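Local coordinates for plasmid Partition par B protein (Enterobacteria phage P1, PDB 1ZX4), which binds the cis-acting partition site of the P1 plasmid and so controls the partitioning of plasmid copies at cell division, at a contact of chain A with DNA and the interface of chains A and B. Residues are numbered along the deposited sequence; one frame, centred on the assembly and turned at random. Chains: chain A/B, Plasmid Partition par B protein.

Contact 1: a contact of chain A with DNA. Residues chain A 37-40, 42-43. With nucleotides of chain D; nucleotides of chain C.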
ATOM      1  N   SER A  37       0.392  24.306  45.294  1.00 82.51           N
ATOM      2  CA  SER A  37       0.143  23.214  46.202  1.00 81.44           C
ATOM      3  C   SER A  37       0.831  21.957  45.647  1.00 83.40           C
ATOM      4  O   SER A  37       0.659  21.657  44.457  1.00 85.37           O
ATOM      5  CB  SER A  37      -1.347  22.947  46.265  1.00 80.34           C
ATOM      6  OG  SER A  37      -1.749  22.270  45.089  1.00 81.33           O
ATOM      7  N   GLN A  38       1.610  21.258  46.494  1.00 82.07           N
ATOM      8  CA  GLN A  38       2.279  19.982  46.153  1.00 79.30           C
ATOM      9  C   GLN A  38       1.272  19.241  45.256  1.00 76.84           C
ATOM     10  O   GLN A  38       1.630  18.603  44.258  1.00 74.12           O
ATOM     11  CB  GLN A  38       2.471  19.074  47.416  1.00 85.30           C
ATOM     12  CG  GLN A  38       3.800  19.011  48.264  1.00 87.79           C
ATOM     13  CD  GLN A  38       3.749  17.920  49.356  1.00 89.92           C
ATOM     14  OE1 GLN A  38       3.205  18.131  50.454  1.00 85.88           O
ATOM     15  NE2 GLN A  38       4.314  16.745  49.048  1.00 92.45           N
ATOM     16  N   ALA A  39      -0.003  19.363  45.619  1.00 76.37           N
ATOM     17  CA  ALA A  39      -1.076  18.667  44.910  1.00 77.72           C
ATOM     18  C   ALA A  39      -1.355  19.133  43.506  1.00 75.94           C
ATOM     19  O   ALA A  39      -1.880  18.373  42.688  1.00 73.67           O
ATOM     20  CB  ALA A  39      -2.357  18.702  45.726  1.00 78.91           C
ATOM     21  N   LYS A  40      -1.032  20.390  43.234  1.00 75.52           N
ATOM     22  CA  LYS A  40      -1.235  20.915  41.903  1.00 73.00           C
ATOM     23  C   LYS A  40      -0.027  20.507  41.088  1.00 70.02           C
ATOM     24  O   LYS A  40      -0.171  19.981  39.981  1.00 69.29           O
ATOM     25  CB  LYS A  40      -1.366  22.443  41.903  1.00 74.18           C
ATOM     26  CG  LYS A  40      -1.768  22.968  40.522  1.00 77.63           C
ATOM     27  CD  LYS A  40      -2.345  24.373  40.499  1.00 78.60           C
ATOM     28  CE  LYS A  40      -2.740  24.722  39.058  1.00 83.41           C
ATOM     29  NZ  LYS A  40      -3.354  26.079  38.861  1.00 87.05           N
ATOM     30  N   THR A  42       1.575  18.118  41.168  1.00 58.48           N
ATOM     31  CA  THR A  42       1.474  16.758  40.685  1.00 58.61           C
ATOM     32  C   THR A  42       0.758  16.887  39.358  1.00 62.80           C
ATOM     33  O   THR A  42       1.309  16.587  38.293  1.00 61.94           O
ATOM     34  CB  THR A  42       0.631  15.903  41.596  1.00 54.30           C
ATOM     35  OG1 THR A  42       1.328  15.718  42.835  1.00 63.79           O
ATOM     36  CG2 THR A  42       0.341  14.574  40.931  1.00 40.94           C
ATOM     37  N   ARG A  43      -0.474  17.385  39.469  1.00 66.88           N
ATOM     38  CA  ARG A  43      -1.409  17.609  38.376  1.00 61.52           C
ATOM     39  C   ARG A  43      -0.778  18.351  37.187  1.00 60.27           C
ATOM     40  O   ARG A  43      -0.846  17.876  36.050  1.00 62.42           O
ATOM     41  CB  ARG A  43      -2.627  18.371  38.929  1.00 58.95           C
ATOM     42  CG  ARG A  43      -3.496  17.579  39.966  1.00 58.18           C
ATOM     43  CD  ARG A  43      -4.476  18.512  40.765  1.00 57.10           C
ATOM     44  NE  ARG A  43      -5.272  17.834  41.800  1.00 42.61           N
ATOM     45  CZ  ARG A  43      -5.736  18.421  42.919  1.00 48.81           C
ATOM     46  NH1 ARG A  43      -5.517  19.721  43.208  1.00 33.14           N
ATOM     47  NH2 ARG A  43      -6.400  17.685  43.797  1.00 44.96           N
TER
ATOM     48  P    DT D   5       3.556  12.210  41.420  1.00 75.51           P
ATOM     49  OP1  DT D   5       3.636  11.451  40.146  1.00 68.70           O
ATOM     50  OP2  DT D   5       3.605  13.699  41.404  1.00 74.82           O
ATOM     51  O5'  DT D   5       2.281  11.680  42.211  1.00 68.46           O
ATOM     52  C5'  DT D   5       2.215  10.310  42.556  1.00 72.17           C
ATOM     53  C4'  DT D   5       0.830   9.927  43.018  1.00 72.68           C
ATOM     54  O4'  DT D   5       0.606  10.308  44.393  1.00 70.26           O
ATOM     55  C3'  DT D   5      -0.350  10.462  42.215  1.00 72.15           C
ATOM     56  O3'  DT D   5      -1.244   9.377  41.946  1.00 78.66           O
ATOM     57  C2'  DT D   5      -0.979  11.473  43.158  1.00 68.09           C
ATOM     58  C1'  DT D   5      -0.660  10.906  44.527  1.00 56.44           C
ATOM     59  N1   DT D   5      -0.535  11.911  45.587  1.00 50.84           N
ATOM     60  C2   DT D   5      -1.219  11.707  46.774  1.00 50.10           C
ATOM     61  O2   DT D   5      -1.922  10.719  46.980  1.00 53.29           O
ATOM     62  N3   DT D   5      -1.031  12.689  47.721  1.00 42.38           N
ATOM     63  C4   DT D   5      -0.232  13.816  47.599  1.00 46.27           C
ATOM     64  O4   DT D   5      -0.125  14.611  48.540  1.00 49.78           O
ATOM     65  C5   DT D   5       0.441  13.967  46.331  1.00 45.25           C
ATOM     66  C7   DT D   5       1.292  15.183  46.114  1.00 43.33           C
ATOM     67  C6   DT D   5       0.263  13.019  45.400  1.00 42.85           C
ATOM     68  P    DT D   6      -2.587   9.630  41.114  1.00 79.10           P
ATOM     69  OP1  DT D   6      -2.779   8.517  40.150  1.00 67.89           O
ATOM     70  OP2  DT D   6      -2.525  11.030  40.628  1.00 81.29           O
ATOM     71  O5'  DT D   6      -3.700   9.490  42.234  1.00 73.46           O
ATOM     72  C5'  DT D   6      -3.716   8.324  43.023  1.00 74.48           C
ATOM     73  C4'  DT D   6      -4.731   8.452  44.126  1.00 74.60           C
ATOM     74  O4'  DT D   6      -4.335   9.515  45.016  1.00 73.19           O
ATOM     75  C3'  DT D   6      -6.150   8.774  43.676  1.00 71.39           C
ATOM     76  O3'  DT D   6      -7.029   7.979  44.465  1.00 82.24           O
ATOM     77  C2'  DT D   6      -6.288  10.254  43.987  1.00 68.85           C
ATOM     78  C1'  DT D   6      -5.401  10.429  45.197  1.00 59.02           C
ATOM     79  N1   DT D   6      -4.796  11.770  45.398  1.00 50.43           N
ATOM     80  C2   DT D   6      -4.960  12.370  46.635  1.00 52.62           C
ATOM     81  O2   DT D   6      -5.661  11.892  47.521  1.00 59.79           O
ATOM     82  N3   DT D   6      -4.284  13.560  46.798  1.00 47.31           N
ATOM     83  C4   DT D   6      -3.516  14.216  45.858  1.00 51.70           C
ATOM     84  O4   DT D   6      -2.963  15.292  46.139  1.00 53.42           O
ATOM     85  C5   DT D   6      -3.429  13.559  44.571  1.00 52.63           C
ATOM     86  C7   DT D   6      -2.643  14.225  43.484  1.00 52.02           C
ATOM     87  C6   DT D   6      -4.063  12.381  44.407  1.00 47.43           C
ATOM     88  P    DT D   7      -8.617   8.177  44.363  1.00 90.32           P
ATOM     89  OP1  DT D   7      -9.262   6.844  44.561  1.00 84.00           O
ATOM     90  OP2  DT D   7      -8.916   8.976  43.139  1.00 88.40           O
ATOM     91  O5'  DT D   7      -8.933   9.030  45.664  1.00 83.90           O
ATOM     92  C5'  DT D   7      -8.537   8.530  46.927  1.00 82.34           C
ATOM     93  C4'  DT D   7      -9.199   9.317  48.026  1.00 84.86           C
ATOM     94  O4'  DT D   7      -8.553  10.607  48.169  1.00 80.07           O
ATOM     95  C3'  DT D   7     -10.678   9.592  47.768  1.00 87.58           C
ATOM     96  O3'  DT D   7     -11.403   9.422  48.998  1.00 92.81           O
ATOM     97  C2'  DT D   7     -10.680  11.025  47.250  1.00 83.57           C
ATOM     98  C1'  DT D   7      -9.489  11.656  47.968  1.00 74.31           C
ATOM     99  N1   DT D   7      -8.792  12.755  47.241  1.00 65.43           N
ATOM    100  C2   DT D   7      -8.502  13.905  47.954  1.00 61.71           C
ATOM    101  O2   DT D   7      -8.877  14.089  49.098  1.00 59.92           O
ATOM    102  N3   DT D   7      -7.765  14.846  47.261  1.00 55.01           N
ATOM    103  C4   DT D   7      -7.331  14.764  45.942  1.00 56.26           C
ATOM    104  O4   DT D   7      -6.632  15.661  45.458  1.00 55.34           O
ATOM    105  C5   DT D   7      -7.737  13.573  45.235  1.00 54.00           C
ATOM    106  C7   DT D   7      -7.377  13.451  43.788  1.00 54.48           C
ATOM    107  C6   DT D   7      -8.425  12.631  45.911  1.00 58.44           C
TER
ATOM    108  P    DT C  17      -6.642  24.025  39.490  1.00 71.31           P
ATOM    109  OP1  DT C  17      -5.784  24.854  38.601  1.00 67.94           O
ATOM    110  OP2  DT C  17      -6.301  22.592  39.742  1.00 73.45           O
ATOM    111  O5'  DT C  17      -6.797  24.737  40.894  1.00 62.81           O
ATOM    112  C5'  DT C  17      -8.033  24.601  41.574  1.00 67.10           C
ATOM    113  C4'  DT C  17      -7.848  24.859  43.042  1.00 65.64           C
ATOM    114  O4'  DT C  17      -8.874  24.108  43.730  1.00 63.80           O
ATOM    115  C3'  DT C  17      -6.530  24.277  43.504  1.00 68.37           C
ATOM    116  O3'  DT C  17      -5.961  25.008  44.554  1.00 64.44           O
ATOM    117  C2'  DT C  17      -6.882  22.890  43.984  1.00 73.80           C
ATOM    118  C1'  DT C  17      -8.318  23.021  44.443  1.00 59.81           C
ATOM    119  N1   DT C  17      -9.105  21.815  44.115  1.00 50.41           N
ATOM    120  C2   DT C  17     -10.101  21.475  44.984  1.00 50.17           C
ATOM    121  O2   DT C  17     -10.363  22.138  45.963  1.00 57.79           O
ATOM    122  N3   DT C  17     -10.779  20.327  44.672  1.00 49.30           N
ATOM    123  C4   DT C  17     -10.557  19.501  43.592  1.00 50.29           C
ATOM    124  O4   DT C  17     -11.265  18.503  43.431  1.00 51.07           O
ATOM    125  C5   DT C  17      -9.476  19.918  42.709  1.00 47.49           C
ATOM    126  C7   DT C  17      -9.137  19.062  41.528  1.00 49.53           C
ATOM    127  C6   DT C  17      -8.827  21.051  43.001  1.00 42.13           C
ATOM    128  P    DG C  18      -4.423  24.785  44.868  1.00 68.19           P
ATOM    129  OP1  DG C  18      -3.638  25.999  44.543  1.00 63.38           O
ATOM    130  OP2  DG C  18      -4.082  23.489  44.237  1.00 65.82           O
ATOM    131  O5'  DG C  18      -4.435  24.639  46.434  1.00 68.56           O
ATOM    132  C5'  DG C  18      -5.036  25.645  47.213  1.00 69.20           C
ATOM    133  C4'  DG C  18      -5.515  25.051  48.509  1.00 69.35           C
ATOM    134  O4'  DG C  18      -6.442  23.984  48.203  1.00 72.09           O
ATOM    135  C3'  DG C  18      -4.389  24.414  49.301  1.00 67.75           C
ATOM    136  O3'  DG C  18      -4.557  24.715  50.667  1.00 76.09           O
ATOM    137  C2'  DG C  18      -4.512  22.928  49.007  1.00 62.31           C
ATOM    138  C1'  DG C  18      -5.986  22.750  48.717  1.00 58.67           C
ATOM    139  N9   DG C  18      -6.279  21.752  47.705  1.00 50.55           N
ATOM    140  C8   DG C  18      -5.653  21.597  46.495  1.00 48.97           C
ATOM    141  N7   DG C  18      -6.135  20.603  45.792  1.00 47.55           N
ATOM    142  C5   DG C  18      -7.146  20.081  46.591  1.00 47.43           C
ATOM    143  C6   DG C  18      -8.043  19.000  46.350  1.00 49.39           C
ATOM    144  O6   DG C  18      -8.094  18.269  45.361  1.00 54.95           O
ATOM    145  N1   DG C  18      -8.942  18.816  47.412  1.00 38.62           N
ATOM    146  C2   DG C  18      -8.964  19.591  48.557  1.00 45.25           C
ATOM    147  N2   DG C  18      -9.910  19.295  49.462  1.00 41.73           N
ATOM    148  N3   DG C  18      -8.117  20.597  48.795  1.00 46.16           N
ATOM    149  C4   DG C  18      -7.248  20.783  47.774  1.00 46.83           C
ATOM    150  P    DA C  19      -3.383  24.367  51.684  1.00 91.20           P
ATOM    151  OP1  DA C  19      -3.185  25.559  52.551  1.00 87.77           O
ATOM    152  OP2  DA C  19      -2.230  23.829  50.904  1.00 84.10           O
ATOM    153  O5'  DA C  19      -4.055  23.200  52.527  1.00 82.67           O
ATOM    154  C5'  DA C  19      -5.338  23.402  53.085  1.00 81.53           C
ATOM    155  C4'  DA C  19      -5.904  22.087  53.544  1.00 83.42           C
ATOM    156  O4'  DA C  19      -6.285  21.282  52.403  1.00 80.46           O
ATOM    157  C3'  DA C  19      -4.901  21.251  54.326  1.00 88.60           C
ATOM    158  O3'  DA C  19      -5.584  20.600  55.408  1.00100.15           O
ATOM    159  C2'  DA C  19      -4.430  20.248  53.289  1.00 79.86           C
ATOM    160  C1'  DA C  19      -5.696  20.010  52.502  1.00 66.02           C
ATOM    161  N9   DA C  19      -5.485  19.520  51.143  1.00 60.19           N
ATOM    162  C8   DA C  19      -4.588  19.989  50.204  1.00 61.31           C
ATOM    163  N7   DA C  19      -4.625  19.337  49.058  1.00 49.95           N
ATOM    164  C5   DA C  19      -5.609  18.380  49.254  1.00 43.68           C
ATOM    165  C6   DA C  19      -6.123  17.377  48.409  1.00 46.00           C
ATOM    166  N6   DA C  19      -5.669  17.160  47.162  1.00 42.21           N
ATOM    167  N1   DA C  19      -7.124  16.591  48.897  1.00 39.87           N
ATOM    168  C2   DA C  19      -7.550  16.808  50.166  1.00 42.95           C
ATOM    169  N3   DA C  19      -7.126  17.722  51.066  1.00 41.82           N
ATOM    170  C4   DA C  19      -6.150  18.482  50.536  1.00 47.76           C
TER
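The recognition helix of the ParB helix-turn-helix, helix 38-48, enters the major groove N-terminus first, with A:Ser37 as the residue just ahead of it. The base reading falls to A:Arg43. Its CG stands anti to the carbonyl carbon (chi1 -66°) and the chain runs extended from CG to NE, which carries the guanidinium edge-on to the Hoogsteen edge of DG18 of chain C. NH1 donates to the guanine N7 at 2.8 Å, nearly straight at 164° and with N7 close to the guanidinium plane; NH2 lies beside O6, too close in the model to be measured. The methyl C7 of DT17 of chain C covers one guanidinium face, 3.7 Å from CZ, while CB of A:Ala39 lies towards the rim of the opposite face. These contacts on both faces should limit tilting of the guanidinium out of the guanine plane. The same A:Ala39 CB approaches O4 of DT6 of chain D at 3.5 Å.

Two side chains hold the backbone of chain C. A:Ser37 puts OG between its backbone N and carbonyl carbon (chi1 76°), where it donates to the phosphate oxygen OP2 of DG18 at 2.8 Å and accepts the backbone N-H of A:Lys40 at 2.7 Å, so it also caps the helix start. A:Lys40, CG anti to the backbone N and fully extended beyond, forms a salt bridge from NZ to OP1 of DT17 at 2.7 Å. Against chain D, A:Thr42 turns CG2 towards the methyl C7 of DT6 at 3.9 Å; its OG1 bonds back to A:Gln38 O and reaches OP2 of DT5 only weakly.

Contact 2: the interface of chains A and B. Residues chain A 161-163, 166, 170-171, 174-175, 178; chain B 152, 159-161, 178, 181-182.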
ATOM      1  N   TYR A 161       0.842  -2.883   2.438  1.00 68.28           N
ATOM      2  CA  TYR A 161       0.115  -1.757   1.907  1.00 69.81           C
ATOM      3  C   TYR A 161      -0.689  -2.257   0.736  1.00 71.63           C
ATOM      4  O   TYR A 161      -0.135  -2.615  -0.293  1.00 75.22           O
ATOM      5  CB  TYR A 161       1.101  -0.691   1.501  1.00 71.70           C
ATOM      6  CG  TYR A 161       1.816  -0.148   2.703  1.00 74.90           C
ATOM      7  CD1 TYR A 161       1.200   0.783   3.540  1.00 75.10           C
ATOM      8  CD2 TYR A 161       3.087  -0.595   3.036  1.00 77.73           C
ATOM      9  CE1 TYR A 161       1.835   1.259   4.681  1.00 77.43           C
ATOM     10  CE2 TYR A 161       3.735  -0.130   4.172  1.00 81.45           C
ATOM     11  CZ  TYR A 161       3.101   0.801   4.995  1.00 81.92           C
ATOM     12  OH  TYR A 161       3.728   1.280   6.125  1.00 84.31           O
ATOM     13  N   GLU A 162      -2.006  -2.275   0.904  1.00 72.39           N
ATOM     14  CA  GLU A 162      -2.913  -2.797  -0.106  1.00 70.17           C
ATOM     15  C   GLU A 162      -3.755  -1.735  -0.798  1.00 71.94           C
ATOM     16  O   GLU A 162      -4.401  -0.901  -0.154  1.00 74.76           O
ATOM     17  CB  GLU A 162      -3.797  -3.840   0.548  1.00 70.16           C
ATOM     18  CG  GLU A 162      -3.200  -4.374   1.858  1.00 67.81           C
ATOM     19  CD  GLU A 162      -3.760  -5.728   2.258  1.00 71.11           C
ATOM     20  OE1 GLU A 162      -5.003  -5.866   2.418  1.00 71.58           O
ATOM     21  OE2 GLU A 162      -2.951  -6.669   2.413  1.00 73.77           O
ATOM     22  N   PHE A 163      -3.750  -1.792  -2.129  1.00 70.98           N
ATOM     23  CA  PHE A 163      -4.452  -0.827  -2.969  1.00 58.76           C
ATOM     24  C   PHE A 163      -5.246  -1.543  -4.044  1.00 55.82           C
ATOM     25  O   PHE A 163      -4.832  -2.599  -4.545  1.00 50.21           O
ATOM     26  CB  PHE A 163      -3.436   0.075  -3.646  1.00 55.46           C
ATOM     27  CG  PHE A 163      -2.475   0.769  -2.699  1.00 52.55           C
ATOM     28  CD1 PHE A 163      -2.821   1.966  -2.079  1.00 51.42           C
ATOM     29  CD2 PHE A 163      -1.178   0.283  -2.518  1.00 45.91           C
ATOM     30  CE1 PHE A 163      -1.868   2.674  -1.306  1.00 53.55           C
ATOM     31  CE2 PHE A 163      -0.241   0.975  -1.754  1.00 44.28           C
ATOM     32  CZ  PHE A 163      -0.573   2.164  -1.153  1.00 45.84           C
ATOM     33  N   LEU A 166      -6.377   1.476  -8.458  1.00 76.12           N
ATOM     34  CA  LEU A 166      -5.726   2.758  -8.291  1.00 79.46           C
ATOM     35  C   LEU A 166      -4.887   3.103  -9.496  1.00 81.72           C
ATOM     36  O   LEU A 166      -4.352   2.211 -10.178  1.00 84.70           O
ATOM     37  CB  LEU A 166      -4.866   2.775  -7.032  1.00 81.26           C
ATOM     38  CG  LEU A 166      -5.703   3.200  -5.829  1.00 83.92           C
ATOM     39  CD1 LEU A 166      -4.780   3.807  -4.781  1.00 80.05           C
ATOM     40  CD2 LEU A 166      -6.778   4.211  -6.260  1.00 79.10           C
ATOM     41  N   LEU A 170       0.164   5.932  -9.703  1.00 78.32           N
ATOM     42  CA  LEU A 170       0.478   5.504  -8.355  1.00 72.58           C
ATOM     43  C   LEU A 170       1.337   4.262  -8.243  1.00 70.07           C
ATOM     44  O   LEU A 170       2.337   4.291  -7.553  1.00 71.12           O
ATOM     45  CB  LEU A 170      -0.793   5.355  -7.547  1.00 71.02           C
ATOM     46  CG  LEU A 170      -1.222   6.681  -6.944  1.00 64.89           C
ATOM     47  CD1 LEU A 170      -2.212   6.428  -5.846  1.00 63.82           C
ATOM     48  CD2 LEU A 170      -0.018   7.356  -6.354  1.00 68.58           C
ATOM     49  N   GLN A 171       0.989   3.166  -8.898  1.00 68.70           N
ATOM     50  CA  GLN A 171       1.865   2.003  -8.774  1.00 76.24           C
ATOM     51  C   GLN A 171       3.240   2.464  -9.200  1.00 83.69           C
ATOM     52  O   GLN A 171       4.259   2.022  -8.679  1.00 92.10           O
ATOM     53  CB  GLN A 171       1.443   0.883  -9.707  1.00 73.94           C
ATOM     54  CG  GLN A 171       0.255   0.184  -9.273  1.00 84.72           C
ATOM     55  CD  GLN A 171      -0.533  -0.262 -10.450  1.00 94.70           C
ATOM     56  OE1 GLN A 171      -0.078  -1.122 -11.216  1.00 99.12           O
ATOM     57  NE2 GLN A 171      -1.727   0.329 -10.632  1.00 96.69           N
ATOM     58  N   LEU A 174       4.757   4.780  -6.210  1.00 73.61           N
ATOM     59  CA  LEU A 174       5.030   3.882  -5.097  1.00 72.02           C
ATOM     60  C   LEU A 174       6.175   2.951  -5.466  1.00 73.24           C
ATOM     61  O   LEU A 174       7.256   3.048  -4.901  1.00 75.87           O
ATOM     62  CB  LEU A 174       3.782   3.073  -4.739  1.00 67.46           C
ATOM     63  CG  LEU A 174       2.550   3.924  -4.378  1.00 67.21           C
ATOM     64  CD1 LEU A 174       1.392   3.014  -3.978  1.00 67.53           C
ATOM     65  CD2 LEU A 174       2.875   4.878  -3.255  1.00 60.93           C
ATOM     66  N   ASP A 175       5.948   2.059  -6.419  1.00 74.23           N
ATOM     67  CA  ASP A 175       6.996   1.132  -6.841  1.00 77.53           C
ATOM     68  C   ASP A 175       8.385   1.770  -6.823  1.00 80.02           C
ATOM     69  O   ASP A 175       9.352   1.189  -6.324  1.00 82.04           O
ATOM     70  CB  ASP A 175       6.718   0.616  -8.256  1.00 79.49           C
ATOM     71  CG  ASP A 175       5.834  -0.626  -8.271  1.00 85.02           C
ATOM     72  OD1 ASP A 175       4.589  -0.495  -8.244  1.00 88.36           O
ATOM     73  OD2 ASP A 175       6.391  -1.746  -8.303  1.00 88.73           O
ATOM     74  N   ILE A 178       9.202   3.056  -3.073  1.00 76.10           N
ATOM     75  CA  ILE A 178       9.398   1.942  -2.161  1.00 73.23           C
ATOM     76  C   ILE A 178      10.758   1.292  -2.445  1.00 73.45           C
ATOM     77  O   ILE A 178      11.555   1.046  -1.544  1.00 74.39           O
ATOM     78  CB  ILE A 178       8.271   0.875  -2.308  1.00 70.41           C
ATOM     79  CG1 ILE A 178       7.027   1.338  -1.561  1.00 66.91           C
ATOM     80  CG2 ILE A 178       8.713  -0.493  -1.764  1.00 67.53           C
ATOM     81  CD1 ILE A 178       5.820   0.469  -1.857  1.00 63.09           C
TER
ATOM     82  N   LYS B 152       6.180  -7.379  -3.603  1.00 87.57           N
ATOM     83  CA  LYS B 152       5.136  -6.670  -4.330  1.00 83.86           C
ATOM     84  C   LYS B 152       4.196  -7.725  -4.858  1.00 82.88           C
ATOM     85  O   LYS B 152       4.642  -8.784  -5.326  1.00 83.31           O
ATOM     86  CB  LYS B 152       5.737  -5.884  -5.496  1.00 83.30           C
ATOM     87  CG  LYS B 152       4.949  -4.649  -5.891  1.00 82.15           C
ATOM     88  CD  LYS B 152       3.734  -4.995  -6.698  1.00 82.28           C
ATOM     89  CE  LYS B 152       3.913  -4.520  -8.133  1.00 88.96           C
ATOM     90  NZ  LYS B 152       4.065  -3.038  -8.256  1.00 85.95           N
ATOM     91  N   PHE B 159      -2.969  -4.034  -6.333  1.00 69.39           N
ATOM     92  CA  PHE B 159      -1.568  -4.279  -6.003  1.00 66.37           C
ATOM     93  C   PHE B 159      -1.327  -3.929  -4.552  1.00 70.47           C
ATOM     94  O   PHE B 159      -2.055  -3.110  -3.968  1.00 70.37           O
ATOM     95  CB  PHE B 159      -0.639  -3.407  -6.863  1.00 59.69           C
ATOM     96  CG  PHE B 159      -0.925  -1.918  -6.764  1.00 47.87           C
ATOM     97  CD1 PHE B 159      -2.024  -1.359  -7.408  1.00 45.06           C
ATOM     98  CD2 PHE B 159      -0.113  -1.095  -6.002  1.00 41.17           C
ATOM     99  CE1 PHE B 159      -2.321   0.012  -7.290  1.00 41.83           C
ATOM    100  CE2 PHE B 159      -0.397   0.261  -5.873  1.00 44.21           C
ATOM    101  CZ  PHE B 159      -1.513   0.820  -6.524  1.00 42.22           C
ATOM    102  N   SER B 160      -0.293  -4.534  -3.979  1.00 70.18           N
ATOM    103  CA  SER B 160       0.052  -4.249  -2.603  1.00 73.78           C
ATOM    104  C   SER B 160       1.527  -4.508  -2.338  1.00 77.49           C
ATOM    105  O   SER B 160       2.141  -5.379  -2.960  1.00 79.56           O
ATOM    106  CB  SER B 160      -0.783  -5.116  -1.675  1.00 72.55           C
ATOM    107  OG  SER B 160      -0.534  -6.480  -1.950  1.00 75.40           O
ATOM    108  N   TYR B 161       2.095  -3.748  -1.410  1.00 78.87           N
ATOM    109  CA  TYR B 161       3.487  -3.934  -1.034  1.00 77.85           C
ATOM    110  C   TYR B 161       3.546  -4.584   0.345  1.00 77.49           C
ATOM    111  O   TYR B 161       3.456  -3.911   1.368  1.00 80.07           O
ATOM    112  CB  TYR B 161       4.181  -2.593  -1.032  1.00 76.15           C
ATOM    113  CG  TYR B 161       3.942  -1.882  -2.315  1.00 73.63           C
ATOM    114  CD1 TYR B 161       4.777  -2.075  -3.413  1.00 71.83           C
ATOM    115  CD2 TYR B 161       2.851  -1.058  -2.452  1.00 74.77           C
ATOM    116  CE1 TYR B 161       4.521  -1.455  -4.623  1.00 73.91           C
ATOM    117  CE2 TYR B 161       2.583  -0.431  -3.651  1.00 81.19           C
ATOM    118  CZ  TYR B 161       3.412  -0.629  -4.729  1.00 79.47           C
ATOM    119  OH  TYR B 161       3.089   0.020  -5.892  1.00 83.39           O
ATOM    120  N   ILE B 178       4.270   6.940   1.609  1.00 82.83           N
ATOM    121  CA  ILE B 178       3.008   6.495   1.046  1.00 76.28           C
ATOM    122  C   ILE B 178       1.920   7.464   1.469  1.00 77.13           C
ATOM    123  O   ILE B 178       0.988   7.743   0.715  1.00 74.24           O
ATOM    124  CB  ILE B 178       2.671   5.098   1.576  1.00 68.32           C
ATOM    125  CG1 ILE B 178       3.680   4.097   1.007  1.00 61.55           C
ATOM    126  CG2 ILE B 178       1.204   4.761   1.279  1.00 67.54           C
ATOM    127  CD1 ILE B 178       3.617   2.736   1.622  1.00 49.96           C
ATOM    128  N   ILE B 181       2.330  10.421  -0.914  1.00 81.13           N
ATOM    129  CA  ILE B 181       2.107   9.972  -2.277  1.00 81.17           C
ATOM    130  C   ILE B 181       0.622   9.822  -2.608  1.00 84.89           C
ATOM    131  O   ILE B 181       0.234   9.964  -3.758  1.00 87.42           O
ATOM    132  CB  ILE B 181       2.812   8.663  -2.509  1.00 78.22           C
ATOM    133  CG1 ILE B 181       4.305   8.906  -2.378  1.00 80.38           C
ATOM    134  CG2 ILE B 181       2.476   8.116  -3.870  1.00 71.74           C
ATOM    135  CD1 ILE B 181       5.105   7.683  -2.016  1.00 90.59           C
ATOM    136  N   LEU B 182      -0.205   9.529  -1.606  1.00 85.38           N
ATOM    137  CA  LEU B 182      -1.635   9.404  -1.837  1.00 83.98           C
ATOM    138  C   LEU B 182      -2.205  10.812  -1.699  1.00 86.96           C
ATOM    139  O   LEU B 182      -2.735  11.367  -2.655  1.00 84.13           O
ATOM    140  CB  LEU B 182      -2.281   8.451  -0.815  1.00 83.60           C
ATOM    141  CG  LEU B 182      -1.906   6.949  -0.798  1.00 84.65           C
ATOM    142  CD1 LEU B 182      -2.594   6.230   0.346  1.00 83.78           C
ATOM    143  CD2 LEU B 182      -2.319   6.287  -2.086  1.00 83.12           C
TER
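This is the C-terminal dimerisation domain of ParB, where strand 158-164 of each copy joins its twin edge to edge, antiparallel about a two-fold axis, into a sheet running across both chains, with helix 168-184 of chain A packed over the strand of chain B. At the centre the two Tyr161 residues exchange backbone bonds: B:Tyr161 N meets A:Tyr161 O in the carbonyl plane at 2.7 Å, whereas A:Tyr161 N comes to B:Tyr161 O from above that plane. Further along, A:Phe163 N donates to B:Phe159 O at 2.8 Å, nearly along the C=O axis.

B:Phe159 is covered on both faces by chain A. Its CG takes the crowded position between backbone N and carbonyl carbon (chi1 56°). CG of A:Gln171 lies over the centre of one face, with its amide tilted 34° to the ring; CB of A:Phe163 covers the opposite face nearer the rim. CD1 of A:Leu174 closes on an edge, 3.8 Å from CE2.

A:Phe163 is used edge-on. It crosses B:Tyr161 at about a right angle, CE2 to CE2 at 3.7 Å, and points tip to tip at B:Leu182. The tyrosines instead offer faces to isoleucines: CD1 of B:Ile178 sits over the centre of the A:Tyr161 ring, 3.5 Å from its centroid, and CD1 of A:Ile178 takes the matching place over B:Tyr161, displaced towards the rim. A:Leu174 CD2 and A:Leu170 CD2 both rest on CG2 of B:Ile181.

A:Asp175 makes the charged contact. B:Lys152, bent at chi2, chi3 and chi4, curls NZ onto both carboxylate oxygens, using the syn lone pair of OD2 at 2.7 Å. The phenol OH of B:Tyr161 donates to OD1 from above the carboxylate plane at 2.8 Å, and the nearby ammonium would be expected to keep the acid ionised.

About 50 Å separates the C-alpha centres of contact 1 and contact 2, and they share no residue or secondary-structure element. Contact 1 uses the helix-turn-helix near the start of the chain, contact 2 the C-terminal strands and last helix, with a run of helices from 52-55 through 128-131 between. Because contact 2 joins two copies of the protein, the helix-turn-helix units sit at opposite ends of an elongated dimer. Each copy can repeat contact 1, so the dimer could engage DNA at well-separated places and perhaps bridge them, in keeping with the assembly of a partition complex.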